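Local coordinates for iron-chelator utilization protein (Thermobifida fusca TM51, PDB 4YHB) that binds flavin-adenine dinucleotide and, as its gene cluster and siderophore-interacting family suggest, probably reduces ferric siderophores to release their iron, at residues V168-Q181 with P186-G198. Numbering follows the deposited sequence.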
loop_
_atom_site.group_PDB
_atom_site.type_symbol
_atom_site.label_atom_id
_atom_site.label_comp_id
_atom_site.label_asym_id
_atom_site.label_seq_id
_atom_site.Cartn_x
_atom_site.Cartn_y
_atom_site.Cartn_z
ATOM N N VAL A 168 14.646 8.783 -9.683
ATOM C CA VAL A 168 14.067 8.217 -8.474
ATOM C C VAL A 168 15.091 8.151 -7.362
ATOM O O VAL A 168 16.219 7.701 -7.569
ATOM C CB VAL A 168 13.528 6.791 -8.701
ATOM C CG1 VAL A 168 12.839 6.283 -7.442
ATOM C CG2 VAL A 168 12.590 6.751 -9.871
ATOM N N THR A 169 14.700 8.609 -6.183
ATOM C CA THR A 169 15.471 8.352 -4.978
ATOM C C THR A 169 14.531 7.677 -3.992
ATOM O O THR A 169 13.525 8.264 -3.592
ATOM C CB THR A 169 16.060 9.640 -4.367
ATOM O OG1 THR A 169 17.049 10.180 -5.251
ATOM C CG2 THR A 169 16.715 9.346 -3.033
ATOM N N ALA A 170 14.837 6.442 -3.617
ATOM C CA ALA A 170 13.934 5.680 -2.756
ATOM C C ALA A 170 14.646 5.110 -1.538
ATOM O O ALA A 170 15.792 4.664 -1.616
ATOM C CB ALA A 170 13.261 4.553 -3.554
ATOM N N PHE A 171 13.954 5.155 -0.408
ATOM C CA PHE A 171 14.422 4.558 0.830
ATOM C C PHE A 171 13.335 3.616 1.347
ATOM O O PHE A 171 12.255 4.046 1.705
ATOM C CB PHE A 171 14.749 5.634 1.860
ATOM C CG PHE A 171 15.879 6.532 1.448
ATOM C CD1 PHE A 171 17.195 6.112 1.572
ATOM C CD2 PHE A 171 15.627 7.786 0.925
ATOM C CE1 PHE A 171 18.249 6.933 1.190
ATOM C CE2 PHE A 171 16.680 8.618 0.540
ATOM C CZ PHE A 171 17.988 8.186 0.668
ATOM N N PHE A 172 13.626 2.324 1.352
ATOM C CA PHE A 172 12.656 1.325 1.778
ATOM C C PHE A 172 13.143 0.638 3.050
ATOM O O PHE A 172 14.199 -0.002 3.048
ATOM C CB PHE A 172 12.438 0.302 0.666
ATOM C CG PHE A 172 11.852 0.883 -0.587
ATOM C CD1 PHE A 172 10.898 1.889 -0.520
ATOM C CD2 PHE A 172 12.251 0.422 -1.835
ATOM C CE1 PHE A 172 10.343 2.429 -1.683
ATOM C CE2 PHE A 172 11.698 0.955 -3.005
ATOM C CZ PHE A 172 10.743 1.956 -2.923
ATOM N N GLU A 173 12.396 0.798 4.135
ATOM C CA GLU A 173 12.707 0.130 5.391
ATOM C C GLU A 173 12.098 -1.262 5.411
ATOM O O GLU A 173 10.888 -1.414 5.246
ATOM C CB GLU A 173 12.182 0.939 6.569
ATOM C CG GLU A 173 12.355 0.276 7.929
ATOM C CD GLU A 173 11.423 0.888 8.955
ATOM O OE1 GLU A 173 11.172 2.109 8.847
ATOM O OE2 GLU A 173 10.923 0.160 9.845
ATOM N N VAL A 174 12.933 -2.274 5.600
ATOM C CA VAL A 174 12.464 -3.659 5.658
ATOM C C VAL A 174 13.164 -4.341 6.829
ATOM O O VAL A 174 14.073 -3.759 7.433
ATOM C CB VAL A 174 12.740 -4.430 4.335
ATOM C CG1 VAL A 174 11.895 -3.868 3.188
ATOM C CG2 VAL A 174 14.247 -4.389 3.986
ATOM N N ALA A 175 12.757 -5.571 7.137
ATOM C CA ALA A 175 13.259 -6.260 8.326
ATOM C C ALA A 175 14.750 -6.544 8.249
ATOM O O ALA A 175 15.456 -6.396 9.247
ATOM C CB ALA A 175 12.496 -7.559 8.547
ATOM N N ASP A 176 15.209 -6.964 7.070
ATOM C CA ASP A 176 16.601 -7.373 6.856
ATOM C C ASP A 176 16.849 -7.559 5.368
ATOM O O ASP A 176 15.925 -7.365 4.561
ATOM C CB ASP A 176 16.933 -8.664 7.621
ATOM C CG ASP A 176 16.000 -9.830 7.277
ATOM O OD1 ASP A 176 15.720 -10.072 6.080
ATOM O OD2 ASP A 176 15.551 -10.520 8.221
ATOM N N ALA A 177 18.063 -7.994 5.010
ATOM C CA ALA A 177 18.479 -8.067 3.607
ATOM C C ALA A 177 17.681 -9.072 2.773
ATOM O O ALA A 177 17.584 -8.937 1.546
ATOM C CB ALA A 177 19.977 -8.393 3.521
ATOM N N ALA A 178 17.098 -10.071 3.429
ATOM C CA ALA A 178 16.330 -11.096 2.723
ATOM C C ALA A 178 15.001 -10.560 2.225
ATOM O O ALA A 178 14.310 -11.224 1.454
ATOM C CB ALA A 178 16.095 -12.308 3.623
ATOM N N GLU A 179 14.638 -9.365 2.678
ATOM C CA GLU A 179 13.354 -8.773 2.325
ATOM C C GLU A 179 13.458 -7.798 1.153
ATOM O O GLU A 179 12.452 -7.236 0.723
ATOM C CB GLU A 179 12.751 -8.070 3.541
ATOM C CG GLU A 179 12.438 -9.016 4.691
ATOM C CD GLU A 179 11.388 -10.062 4.319
ATOM O OE1 GLU A 179 10.430 -9.741 3.565
ATOM O OE2 GLU A 179 11.518 -11.206 4.790
ATOM N N GLU A 180 14.669 -7.586 0.645
ATOM C CA GLU A 180 14.863 -6.729 -0.527
ATOM C C GLU A 180 14.207 -7.343 -1.753
ATOM O O GLU A 180 14.180 -8.560 -1.899
ATOM C CB GLU A 180 16.357 -6.498 -0.781
ATOM C CG GLU A 180 17.012 -5.761 0.363
ATOM C CD GLU A 180 18.511 -5.571 0.193
ATOM O OE1 GLU A 180 19.039 -5.871 -0.893
ATOM O OE2 GLU A 180 19.154 -5.104 1.156
ATOM N N GLN A 181 13.669 -6.495 -2.623
ATOM C CA GLN A 181 13.044 -6.946 -3.859
ATOM C C GLN A 181 13.800 -6.415 -5.069
ATOM O O GLN A 181 14.458 -5.386 -4.992
ATOM C CB GLN A 181 11.573 -6.493 -3.916
ATOM C CG GLN A 181 10.745 -6.951 -2.725
ATOM C CD GLN A 181 9.275 -6.547 -2.847
ATOM O OE1 GLN A 181 8.821 -6.144 -3.914
ATOM N NE2 GLN A 181 8.536 -6.657 -1.755
ATOM N N PRO A 186 13.315 2.940 -13.450
ATOM C CA PRO A 186 13.962 3.693 -14.527
ATOM C C PRO A 186 15.479 3.648 -14.408
ATOM O O PRO A 186 16.017 3.384 -13.326
ATOM C CB PRO A 186 13.446 5.119 -14.322
ATOM C CG PRO A 186 12.142 4.950 -13.605
ATOM C CD PRO A 186 12.352 3.769 -12.702
ATOM N N GLU A 187 16.153 3.901 -15.524
ATOM C CA GLU A 187 17.605 3.916 -15.558
ATOM C C GLU A 187 18.153 4.927 -14.558
ATOM O O GLU A 187 17.670 6.055 -14.474
ATOM C CB GLU A 187 18.098 4.237 -16.973
ATOM C CG GLU A 187 19.616 4.224 -17.134
ATOM C CD GLU A 187 20.225 2.843 -16.946
ATOM O OE1 GLU A 187 19.476 1.840 -16.986
ATOM O OE2 GLU A 187 21.456 2.764 -16.748
ATOM N N GLY A 188 19.144 4.506 -13.781
ATOM C CA GLY A 188 19.801 5.393 -12.842
ATOM C C GLY A 188 19.066 5.598 -11.532
ATOM O O GLY A 188 19.485 6.413 -10.709
ATOM N N ALA A 189 17.970 4.873 -11.328
ATOM C CA ALA A 189 17.229 4.985 -10.074
ATOM C C ALA A 189 18.140 4.657 -8.900
ATOM O O ALA A 189 18.979 3.759 -8.983
ATOM C CB ALA A 189 16.015 4.074 -10.078
ATOM N N GLU A 190 17.993 5.412 -7.819
ATOM C CA GLU A 190 18.766 5.166 -6.614
ATOM C C GLU A 190 17.862 4.616 -5.521
ATOM O O GLU A 190 17.060 5.343 -4.932
ATOM C CB GLU A 190 19.460 6.438 -6.149
ATOM C CG GLU A 190 20.492 6.955 -7.139
ATOM C CD GLU A 190 21.432 7.970 -6.519
ATOM O OE1 GLU A 190 21.195 8.370 -5.354
ATOM O OE2 GLU A 190 22.411 8.360 -7.194
ATOM N N ILE A 191 17.996 3.321 -5.263
ATOM C CA ILE A 191 17.124 2.641 -4.321
ATOM C C ILE A 191 17.930 2.079 -3.167
ATOM O O ILE A 191 18.823 1.260 -3.360
ATOM C CB ILE A 191 16.344 1.515 -5.008
ATOM C CG1 ILE A 191 15.489 2.080 -6.142
ATOM C CG2 ILE A 191 15.492 0.772 -3.992
ATOM C CD1 ILE A 191 14.923 1.020 -7.054
ATOM N N THR A 192 17.623 2.541 -1.963
ATOM C CA THR A 192 18.351 2.114 -0.785
ATOM C C THR A 192 17.442 1.326 0.128
ATOM O O THR A 192 16.358 1.782 0.500
ATOM C CB THR A 192 18.938 3.312 -0.026
ATOM O OG1 THR A 192 19.813 4.028 -0.902
ATOM C CG2 THR A 192 19.716 2.855 1.194
ATOM N N TRP A 193 17.884 0.130 0.475
ATOM C CA TRP A 193 17.144 -0.702 1.397
ATOM C C TRP A 193 17.718 -0.495 2.790
ATOM O O TRP A 193 18.914 -0.700 3.022
ATOM C CB TRP A 193 17.213 -2.173 0.966
ATOM C CG TRP A 193 16.616 -2.406 -0.394
ATOM C CD1 TRP A 193 17.269 -2.384 -1.599
ATOM C CD2 TRP A 193 15.236 -2.688 -0.692
ATOM N NE1 TRP A 193 16.378 -2.631 -2.624
ATOM C CE2 TRP A 193 15.131 -2.822 -2.093
ATOM C CE3 TRP A 193 14.089 -2.839 0.091
ATOM C CZ2 TRP A 193 13.919 -3.102 -2.724
ATOM C CZ3 TRP A 193 12.890 -3.123 -0.537
ATOM C CH2 TRP A 193 12.815 -3.247 -1.932
ATOM N N LEU A 194 16.868 -0.067 3.714
ATOM C CA LEU A 194 17.279 0.111 5.103
ATOM C C LEU A 194 16.773 -1.056 5.943
ATOM O O LEU A 194 15.610 -1.450 5.838
ATOM C CB LEU A 194 16.744 1.434 5.645
ATOM C CG LEU A 194 17.154 2.645 4.810
ATOM C CD1 LEU A 194 16.269 3.832 5.175
ATOM C CD2 LEU A 194 18.644 2.956 5.021
ATOM N N HIS A 195 17.643 -1.599 6.777
ATOM C CA HIS A 195 17.334 -2.822 7.512
ATOM C C HIS A 195 17.164 -2.573 9.002
ATOM O O HIS A 195 18.044 -2.004 9.647
ATOM C CB HIS A 195 18.440 -3.866 7.292
ATOM C CG HIS A 195 18.793 -4.078 5.854
ATOM N ND1 HIS A 195 20.088 -4.279 5.428
ATOM C CD2 HIS A 195 18.019 -4.145 4.745
ATOM C CE1 HIS A 195 20.097 -4.452 4.117
ATOM N NE2 HIS A 195 18.853 -4.371 3.678
ATOM N N ARG A 196 16.045 -3.030 9.555
ATOM C CA ARG A 196 15.806 -2.921 10.991
ATOM C C ARG A 196 16.715 -3.832 11.813
ATOM O O ARG A 196 16.969 -3.552 12.986
ATOM C CB ARG A 196 14.349 -3.237 11.312
ATOM C CG ARG A 196 13.381 -2.114 10.927
ATOM C CD ARG A 196 12.020 -2.349 11.572
ATOM N NE ARG A 196 11.437 -3.613 11.137
ATOM C CZ ARG A 196 10.672 -3.746 10.055
ATOM N NH1 ARG A 196 10.399 -2.691 9.297
ATOM N NH2 ARG A 196 10.183 -4.933 9.732
ATOM N N ASN A 197 17.185 -4.919 11.205
ATOM C CA ASN A 197 18.145 -5.828 11.848
ATOM C C ASN A 197 17.837 -6.164 13.317
ATOM O O ASN A 197 18.716 -6.078 14.184
ATOM C CB ASN A 197 19.556 -5.242 11.742
ATOM C CG ASN A 197 20.051 -5.212 10.321
ATOM O OD1 ASN A 197 19.559 -5.968 9.475
ATOM N ND2 ASN A 197 21.031 -4.352 10.037
ATOM N N GLY A 198 16.587 -6.528 13.592
ATOM C CA GLY A 198 16.199 -6.958 14.926
ATOM C C GLY A 198 15.242 -6.014 15.626
ATOM O O GLY A 198 14.494 -6.433 16.511
HETATM O O HOH W 1 17.774 9.050 -9.972
HETATM O O HOH W 2 18.470 5.868 -2.234
HETATM O O HOH W 3 14.648 -7.128 11.753
#
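Thr-169 to Val-174 pair in parallel with Glu-190 to His-195, an edge strand of the five-stranded parallel sheet in the NAD/ferredoxin-reductase-like domain. Backbone hydrogen bonds join the two from Glu-190 N to Val-168 O (2.9 Å) up to Arg-196 N with Val-174 O, and one step on, Asn-197 N with Ala-175 O.

Aromatic and apolar packing centres on Trp-193, whose broad indole suits a place between strand and returning loop. Glu-180 CG lies over one face, 3.8 Å from the centroid of the five-membered ring in a CH-pi contact, while Phe-172 CD2 lies over the rim of the opposite face and Val-174 CG1 meets the ring edge. With CG anti to the carbonyl carbon (chi1 -61°), the indole reaches Gln-181, whose N also sits over the first face. The flat ring of Phe-172 fits between helix 152-161 and the indole, oblique to it at 57°. Cut back to an alanine, Trp-193 would probably leave a gap between Phe-172 and Glu-180, and the 180-181 loop would lose its seat on the sheet.

Polar side chains tie the C-terminal ends. Arg-196, long enough to serve two acids, forms salt bridges through NH1 to the anti side of Glu-173 OE2 (3.0 Å) and through NH2 to Glu-149; Val-174 and Ala-175 backbone atoms cover one guanidinium face. His-195, being flat, can lie on the Asp-176–Ala-177 backbone while its NE2 donates in the ring plane to the anti lone pair of Glu-180 OE2, a short bond (2.6 Å) bent to 140°.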